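Local atomic coordinates of DNA polymerase III subunit beta (PDB entry 4S3I), a protein that tethers DNA polymerases and other proteins to DNA, conferring the processivity needed for replication. Residues P118-I123 and T234-L239; M161-D164 and T169-V172; S29-H34 and A114-E119. All coordinates share one frame; numbering follows the deposited sequence.

Contact 1: P118-I123 and T234-L239; sequences PEFPVI and TFFTKL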
loop_
_atom_site.group_PDB
_atom_site.type_symbol
_atom_site.label_atom_id
_atom_site.label_comp_id
_atom_site.label_asym_id
_atom_site.label_seq_id
_atom_site.Cartn_x
_atom_site.Cartn_y
_atom_site.Cartn_z
ATOM N N PRO A 118 29.654 2.735 -16.041
ATOM C CA PRO A 118 30.452 3.740 -15.323
ATOM C C PRO A 118 31.457 3.089 -14.381
ATOM O O PRO A 118 31.156 2.047 -13.796
ATOM C CB PRO A 118 29.406 4.497 -14.496
ATOM C CG PRO A 118 28.078 4.208 -15.168
ATOM C CD PRO A 118 28.216 2.820 -15.715
ATOM N N GLU A 119 32.629 3.692 -14.236
ATOM C CA GLU A 119 33.632 3.183 -13.313
ATOM C C GLU A 119 33.106 3.301 -11.880
ATOM O O GLU A 119 32.604 4.354 -11.481
ATOM C CB GLU A 119 34.932 3.976 -13.450
ATOM C CG GLU A 119 36.183 3.111 -13.504
ATOM C CD GLU A 119 37.450 3.866 -13.109
ATOM O OE1 GLU A 119 37.387 5.104 -12.920
ATOM O OE2 GLU A 119 38.509 3.212 -12.976
ATOM N N PHE A 120 33.195 2.217 -11.117
ATOM C CA PHE A 120 32.852 2.259 -9.700
ATOM C C PHE A 120 34.044 2.873 -8.963
ATOM O O PHE A 120 35.152 2.350 -9.020
ATOM C CB PHE A 120 32.589 0.857 -9.180
ATOM C CG PHE A 120 31.795 0.830 -7.908
ATOM C CD1 PHE A 120 30.428 0.600 -7.937
ATOM C CD2 PHE A 120 32.416 1.037 -6.682
ATOM C CE1 PHE A 120 29.685 0.578 -6.765
ATOM C CE2 PHE A 120 31.689 1.014 -5.508
ATOM C CZ PHE A 120 30.316 0.783 -5.546
ATOM N N PRO A 121 33.818 3.990 -8.265
ATOM C CA PRO A 121 34.907 4.797 -7.697
ATOM C C PRO A 121 35.591 4.166 -6.480
ATOM O O PRO A 121 34.955 3.453 -5.701
ATOM C CB PRO A 121 34.184 6.072 -7.255
ATOM C CG PRO A 121 32.783 5.596 -6.916
ATOM C CD PRO A 121 32.485 4.538 -7.946
ATOM N N VAL A 122 36.885 4.426 -6.326
ATOM C CA VAL A 122 37.541 4.194 -5.043
ATOM C C VAL A 122 38.123 5.516 -4.559
ATOM O O VAL A 122 38.536 6.359 -5.360
ATOM C CB VAL A 122 38.665 3.138 -5.096
ATOM C CG1 VAL A 122 38.183 1.836 -5.733
ATOM C CG2 VAL A 122 39.846 3.696 -5.815
ATOM N N ILE A 123 38.154 5.697 -3.246
ATOM C CA ILE A 123 38.632 6.949 -2.687
ATOM C C ILE A 123 39.906 6.757 -1.873
ATOM O O ILE A 123 40.209 5.646 -1.425
ATOM C CB ILE A 123 37.566 7.579 -1.786
ATOM C CG1 ILE A 123 37.247 6.645 -0.609
ATOM C CG2 ILE A 123 36.304 7.890 -2.597
ATOM C CD1 ILE A 123 36.228 7.216 0.396
ATOM N N THR A 234 29.365 -2.609 -0.978
ATOM C CA THR A 234 30.097 -1.351 -1.032
ATOM C C THR A 234 29.154 -0.327 -1.651
ATOM O O THR A 234 28.775 -0.449 -2.816
ATOM C CB THR A 234 31.377 -1.440 -1.875
ATOM O OG1 THR A 234 32.217 -2.494 -1.380
ATOM C CG2 THR A 234 32.144 -0.105 -1.844
ATOM N N PHE A 235 28.762 0.663 -0.858
ATOM C CA PHE A 235 27.870 1.720 -1.293
ATOM C C PHE A 235 28.674 2.995 -1.380
ATOM O O PHE A 235 29.571 3.229 -0.550
ATOM C CB PHE A 235 26.762 1.890 -0.253
ATOM C CG PHE A 235 25.949 3.149 -0.413
ATOM C CD1 PHE A 235 24.757 3.123 -1.118
ATOM C CD2 PHE A 235 26.358 4.353 0.170
ATOM C CE1 PHE A 235 23.983 4.276 -1.256
ATOM C CE2 PHE A 235 25.598 5.511 0.034
ATOM C CZ PHE A 235 24.402 5.472 -0.685
ATOM N N PHE A 236 28.369 3.828 -2.371
ATOM C CA PHE A 236 28.910 5.184 -2.395
ATOM C C PHE A 236 27.851 6.222 -2.758
ATOM O O PHE A 236 26.849 5.917 -3.412
ATOM C CB PHE A 236 30.096 5.302 -3.345
ATOM C CG PHE A 236 29.706 5.542 -4.782
ATOM C CD1 PHE A 236 29.572 6.837 -5.279
ATOM C CD2 PHE A 236 29.483 4.469 -5.639
ATOM C CE1 PHE A 236 29.199 7.061 -6.613
ATOM C CE2 PHE A 236 29.131 4.679 -6.967
ATOM C CZ PHE A 236 28.982 5.978 -7.453
ATOM N N THR A 237 28.094 7.451 -2.328
ATOM C CA THR A 237 27.299 8.588 -2.761
ATOM C C THR A 237 28.182 9.797 -2.933
ATOM O O THR A 237 29.154 9.992 -2.192
ATOM C CB THR A 237 26.153 8.930 -1.771
ATOM O OG1 THR A 237 25.448 10.090 -2.243
ATOM C CG2 THR A 237 26.711 9.220 -0.381
ATOM N N LYS A 238 27.864 10.602 -3.937
ATOM C CA LYS A 238 28.503 11.894 -4.045
ATOM C C LYS A 238 27.984 12.697 -2.861
ATOM O O LYS A 238 26.859 12.470 -2.395
ATOM C CB LYS A 238 28.131 12.573 -5.361
ATOM C CG LYS A 238 28.950 13.811 -5.654
ATOM C CD LYS A 238 28.368 14.632 -6.808
ATOM C CE LYS A 238 28.418 13.903 -8.149
ATOM N NZ LYS A 238 28.059 14.808 -9.294
ATOM N N LEU A 239 28.808 13.601 -2.350
ATOM C CA LEU A 239 28.394 14.473 -1.257
ATOM C C LEU A 239 27.814 15.765 -1.828
ATOM O O LEU A 239 28.094 16.137 -2.975
ATOM C CB LEU A 239 29.585 14.822 -0.358
ATOM C CG LEU A 239 30.369 13.700 0.323
ATOM C CD1 LEU A 239 31.488 14.251 1.220
ATOM C CD2 LEU A 239 29.448 12.802 1.111
#
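The connector from the N-terminal to the central domain of this three-domain subunit, two of which form the ring around DNA in this family, packs Phe120 and Pro121 against Phe236 and Thr234 on strand 233-238. That strand pairs with strand 53-60 of the N-terminal domain, through backbone bonds such as Phe236 with Gly54, so the connector lies over a sheet that continues across the two domains. Phe236 is the buried partner and is gripped from two directions. Pro121 sits over one face of its ring in a CH-pi contact, CG of Pro121 standing 3.5 Å from the centroid of the Phe236 ring and only 4° off its normal. The same ring turns an edge to Phe120: the two aromatics form a T-shaped pair, centroids 5.3 Å apart and planes at 83°, with CD2 of Phe236 above the Phe120 face near its rim. With CG of Phe120 anti to the backbone N (chi1 -160°), the ring extends toward the strand, although the CB of Phe120 does not point there. No hydrogen bond links the two segments, which meet through ring and methyl packing. At the far end of the Phe120 ring, CE2 lies 3.9 Å from Thr234 CG2, while CZ meets Thr234 O at 3.4 Å, close to the ring plane.

Contact 2: M161-D164 and T169-V172; sequences MQFD and TLSV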
loop_
_atom_site.group_PDB
_atom_site.type_symbol
_atom_site.label_atom_id
_atom_site.label_comp_id
_atom_site.label_asym_id
_atom_site.label_seq_id
_atom_site.Cartn_x
_atom_site.Cartn_y
_atom_site.Cartn_z
ATOM N N MET A 161 27.052 15.351 8.589
ATOM C CA MET A 161 27.899 14.577 9.496
ATOM C C MET A 161 29.133 15.403 9.792
ATOM O O MET A 161 29.972 15.623 8.910
ATOM C CB MET A 161 28.295 13.231 8.882
ATOM C CG MET A 161 27.116 12.290 8.658
ATOM S SD MET A 161 27.602 10.821 7.742
ATOM C CE MET A 161 28.483 9.896 9.017
ATOM N N GLN A 162 29.235 15.876 11.028
ATOM C CA GLN A 162 30.360 16.712 11.427
ATOM C C GLN A 162 31.300 15.926 12.332
ATOM O O GLN A 162 30.903 15.487 13.421
ATOM C CB GLN A 162 29.856 17.958 12.153
ATOM C CG GLN A 162 30.897 19.053 12.358
ATOM C CD GLN A 162 30.265 20.356 12.838
ATOM O OE1 GLN A 162 29.992 21.259 12.043
ATOM N NE2 GLN A 162 30.015 20.447 14.141
ATOM N N PHE A 163 32.534 15.736 11.873
ATOM C CA PHE A 163 33.523 14.956 12.613
ATOM C C PHE A 163 34.452 15.866 13.395
ATOM O O PHE A 163 35.084 16.757 12.820
ATOM C CB PHE A 163 34.369 14.113 11.654
ATOM C CG PHE A 163 33.597 13.041 10.936
ATOM C CD1 PHE A 163 33.475 11.770 11.485
ATOM C CD2 PHE A 163 33.007 13.296 9.708
ATOM C CE1 PHE A 163 32.769 10.769 10.825
ATOM C CE2 PHE A 163 32.285 12.299 9.042
ATOM C CZ PHE A 163 32.174 11.033 9.601
ATOM N N ASP A 164 34.534 15.640 14.702
ATOM C CA ASP A 164 35.549 16.289 15.537
ATOM C C ASP A 164 36.550 15.230 15.992
ATOM O O ASP A 164 36.288 14.494 16.953
ATOM C CB ASP A 164 34.901 16.964 16.757
ATOM C CG ASP A 164 35.900 17.757 17.601
ATOM O OD1 ASP A 164 37.020 17.268 17.879
ATOM O OD2 ASP A 164 35.551 18.886 17.994
ATOM N N THR A 169 33.984 13.034 18.527
ATOM C CA THR A 169 32.542 13.153 18.463
ATOM C C THR A 169 32.097 13.381 17.034
ATOM O O THR A 169 32.738 14.112 16.273
ATOM C CB THR A 169 31.970 14.273 19.377
ATOM O OG1 THR A 169 32.213 15.558 18.791
ATOM C CG2 THR A 169 32.572 14.209 20.770
ATOM N N LEU A 170 30.997 12.734 16.682
ATOM C CA LEU A 170 30.372 12.928 15.389
ATOM C C LEU A 170 29.002 13.532 15.644
ATOM O O LEU A 170 28.182 12.957 16.375
ATOM C CB LEU A 170 30.229 11.589 14.669
ATOM C CG LEU A 170 29.317 11.556 13.439
ATOM C CD1 LEU A 170 29.838 12.507 12.364
ATOM C CD2 LEU A 170 29.231 10.136 12.903
ATOM N N SER A 171 28.755 14.704 15.067
ATOM C CA SER A 171 27.441 15.323 15.180
ATOM C C SER A 171 26.655 15.079 13.903
ATOM O O SER A 171 27.199 15.163 12.795
ATOM C CB SER A 171 27.557 16.822 15.453
ATOM O OG SER A 171 28.340 17.064 16.602
ATOM N N VAL A 172 25.373 14.783 14.072
ATOM C CA VAL A 172 24.484 14.476 12.958
ATOM C C VAL A 172 23.315 15.435 13.059
ATOM O O VAL A 172 22.674 15.531 14.110
ATOM C CB VAL A 172 24.027 13.011 13.002
ATOM C CG1 VAL A 172 23.170 12.688 11.813
ATOM C CG2 VAL A 172 25.232 12.065 13.042
HETATM O O HOH W 1 31.205 16.502 16.261
#
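Met161 to Asp164 and Thr169 to Val172 face each other as the two arms of an antiparallel beta hairpin in the central domain, built from strands 158-164 and 169-175. Four backbone hydrogen bonds join them. Gln162 and Ser171 form one hydrogen-bonded pair, with Gln162 N to Ser171 O at 2.8 Å and nearly straight (175°), and Ser171 N returning a bond to Gln162 O. Asp164 and Thr169 form the other: Asp164 N reaches Thr169 O at 2.8 Å, whereas the reverse bond from Thr169 N to Asp164 O is longer, 3.1 Å. Weaker CA-H...O contacts lie between, among them Leu170 CA to Gln162 O at 3.3 Å.

The apolar contacts gather on the face carrying Met161, Phe163, Leu170 and Val172, which is turned toward helix 135-143. Leu170 CG is anti to the backbone N (chi1 167°), and its CD1 methyl stands over the centre of the Phe163 ring in a CH-pi contact, 3.7 Å from the Phe163 centroid. That methyl also touches Met161 CB at 3.9 Å.

Polar groups occupy the other face. A water there donates to Gln162 O at 3.0 Å and is hydrogen-bonded to both Thr169 OG1 and Ser171 OG; the latter also has a weak bond to Gln184. Asp164 directs its OD1 to the backbone N of His167 in the turn.

The hairpin is thus two-sided: on one side methyl-on-ring packing joins the two strands, and Met161, Leu170 and Val172 carry that face onto helix 135-143, while on the other Gln162 O serves both Ser171 N and the water, so the water ties the hydroxyls of Thr169 and Ser171 to the backbone ladder.

Contact 3: S29-H34 and A114-E119; sequences SSIASH and ADEFPE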
loop_
_atom_site.group_PDB
_atom_site.type_symbol
_atom_site.label_atom_id
_atom_site.label_comp_id
_atom_site.label_asym_id
_atom_site.label_seq_id
_atom_site.Cartn_x
_atom_site.Cartn_y
_atom_site.Cartn_z
ATOM N N SER A 29 16.190 0.616 -22.658
ATOM C CA SER A 29 17.183 0.660 -23.727
ATOM C C SER A 29 18.476 1.380 -23.289
ATOM O O SER A 29 19.466 1.425 -24.035
ATOM C CB SER A 29 16.603 1.316 -24.972
ATOM O OG SER A 29 16.499 2.712 -24.806
ATOM N N SER A 30 18.471 1.936 -22.078
ATOM C CA SER A 30 19.648 2.648 -21.557
ATOM C C SER A 30 20.438 1.779 -20.589
ATOM O O SER A 30 19.850 1.070 -19.771
ATOM C CB SER A 30 19.237 3.942 -20.844
ATOM O OG SER A 30 20.324 4.518 -20.134
ATOM N N ILE A 31 21.767 1.870 -20.650
ATOM C CA ILE A 31 22.601 1.085 -19.746
ATOM C C ILE A 31 22.348 1.471 -18.285
ATOM O O ILE A 31 22.661 0.711 -17.383
ATOM C CB ILE A 31 24.121 1.157 -20.101
ATOM C CG1 ILE A 31 24.904 0.047 -19.385
ATOM C CG2 ILE A 31 24.717 2.527 -19.775
ATOM C CD1 ILE A 31 26.259 -0.233 -20.009
ATOM N N ALA A 32 21.759 2.645 -18.054
ATOM C CA ALA A 32 21.388 3.034 -16.679
ATOM C C ALA A 32 20.348 2.099 -16.063
ATOM O O ALA A 32 20.152 2.101 -14.841
ATOM C CB ALA A 32 20.925 4.481 -16.611
ATOM N N SER A 33 19.660 1.327 -16.903
ATOM C CA SER A 33 18.684 0.350 -16.416
ATOM C C SER A 33 19.320 -1.020 -16.154
ATOM O O SER A 33 18.621 -1.986 -15.793
ATOM C CB SER A 33 17.534 0.188 -17.412
ATOM O OG SER A 33 17.961 -0.505 -18.574
ATOM N N HIS A 34 20.641 -1.098 -16.339
ATOM C CA HIS A 34 21.363 -2.367 -16.309
ATOM C C HIS A 34 22.264 -2.570 -15.087
ATOM O O HIS A 34 22.861 -1.622 -14.564
ATOM C CB HIS A 34 22.212 -2.532 -17.580
ATOM C CG HIS A 34 21.466 -3.130 -18.727
ATOM N ND1 HIS A 34 22.029 -4.051 -19.585
ATOM C CD2 HIS A 34 20.194 -2.942 -19.156
ATOM C CE1 HIS A 34 21.139 -4.401 -20.494
ATOM N NE2 HIS A 34 20.016 -3.749 -20.253
ATOM N N ALA A 114 29.800 -3.690 -21.718
ATOM C CA ALA A 114 30.243 -3.368 -20.363
ATOM C C ALA A 114 31.237 -2.195 -20.311
ATOM O O ALA A 114 31.427 -1.591 -19.255
ATOM C CB ALA A 114 30.826 -4.600 -19.686
ATOM N N ASP A 115 31.857 -1.875 -21.441
ATOM C CA ASP A 115 32.792 -0.749 -21.508
ATOM C C ASP A 115 32.099 0.605 -21.294
ATOM O O ASP A 115 32.745 1.610 -20.983
ATOM C CB ASP A 115 33.533 -0.736 -22.851
ATOM C CG ASP A 115 34.567 -1.855 -22.976
ATOM O OD1 ASP A 115 35.095 -2.304 -21.934
ATOM O OD2 ASP A 115 34.848 -2.268 -24.129
ATOM N N GLU A 116 30.782 0.631 -21.478
ATOM C CA GLU A 116 30.028 1.863 -21.304
ATOM C C GLU A 116 29.622 2.024 -19.843
ATOM O O GLU A 116 29.234 3.108 -19.419
ATOM C CB GLU A 116 28.762 1.877 -22.195
ATOM C CG GLU A 116 28.148 3.275 -22.407
ATOM C CD GLU A 116 26.687 3.240 -22.882
ATOM O OE1 GLU A 116 26.254 2.201 -23.431
ATOM O OE2 GLU A 116 25.974 4.256 -22.691
ATOM N N PHE A 117 29.699 0.939 -19.078
ATOM C CA PHE A 117 29.266 0.964 -17.689
ATOM C C PHE A 117 30.217 1.861 -16.888
ATOM O O PHE A 117 31.439 1.794 -17.056
ATOM C CB PHE A 117 29.208 -0.455 -17.116
ATOM C CG PHE A 117 28.195 -0.633 -16.040
ATOM C CD1 PHE A 117 28.536 -0.422 -14.710
ATOM C CD2 PHE A 117 26.893 -1.032 -16.348
ATOM C CE1 PHE A 117 27.599 -0.586 -13.704
ATOM C CE2 PHE A 117 25.950 -1.204 -15.350
ATOM C CZ PHE A 117 26.298 -0.978 -14.022
ATOM N N PRO A 118 29.654 2.735 -16.041
ATOM C CA PRO A 118 30.452 3.740 -15.323
ATOM C C PRO A 118 31.457 3.089 -14.381
ATOM O O PRO A 118 31.156 2.047 -13.796
ATOM C CB PRO A 118 29.406 4.497 -14.496
ATOM C CG PRO A 118 28.078 4.208 -15.168
ATOM C CD PRO A 118 28.216 2.820 -15.715
ATOM N N GLU A 119 32.629 3.692 -14.236
ATOM C CA GLU A 119 33.632 3.183 -13.313
ATOM C C GLU A 119 33.106 3.301 -11.880
ATOM O O GLU A 119 32.604 4.354 -11.481
ATOM C CB GLU A 119 34.932 3.976 -13.450
ATOM C CG GLU A 119 36.183 3.111 -13.504
ATOM C CD GLU A 119 37.450 3.866 -13.109
ATOM O OE1 GLU A 119 37.387 5.104 -12.920
ATOM O OE2 GLU A 119 38.509 3.212 -12.976
#
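Ile31 carries CG1 anti to its backbone N (chi1 -165°) and Phe117 holds its ring in a comparable arrangement (chi1 -151°), which brings the CG1-CD1 branch against the CD2 side of the ring at an oblique crossing. Ile31 CG1 comes within 3.8 Å of Phe117 CD2, and the terminal CD1 settles beside the Phe117 backbone N. The other branch of the isoleucine, CG2, lies alongside the extended chain of Glu116, 3.6 Å from Glu116 OE2; the two side chains run past each other in opposite directions, and a methyl group lies against the carboxylate.

Both segments are loops of the N-terminal domain. Residues 29-34 lead from helix 9-19 into strand 34-40 through a short 3-10 turn at 31-33, and residues 114-119 follow strand 105-110. An ST turn leads into the 3-10 segment: Ser30 OG accepts from Ala32 N at 3.1 Å. Ser30 O in turn is gripped twice by Ser33, through its backbone N at 2.9 Å and through its OG at 2.7 Å. The Ile31 side chain also packs on Phe112.

Deeper in, the Phe117 ring presents its edge to the start of strand 34-40, where CE2 approaches His34 O to 3.2 Å near the ring plane. The His34 imidazole leads away from this meeting, stacking on Phe112 and hydrogen-bonding Thr71 through ND1.

How the contacts relate
Contacts 1 and 3 follow one another along a single connector: both include Pro118 and Glu119, and their centres are about 15 Å apart. Contact 3 packs the beginning of that connector within the N-terminal domain, and contact 1 then lays its continuation against strand 233-238, which belongs to the central domain. Contact 2 lies between the two segments of contact 1 in sequence, in a hairpin of the central domain. Its centre is about 22 Å from that of contact 1, and their nearest atoms stay about 7 Å apart. Contacts 2 and 3 are the most distant pair, about 36 Å between centres, and occupy different domains of the subunit.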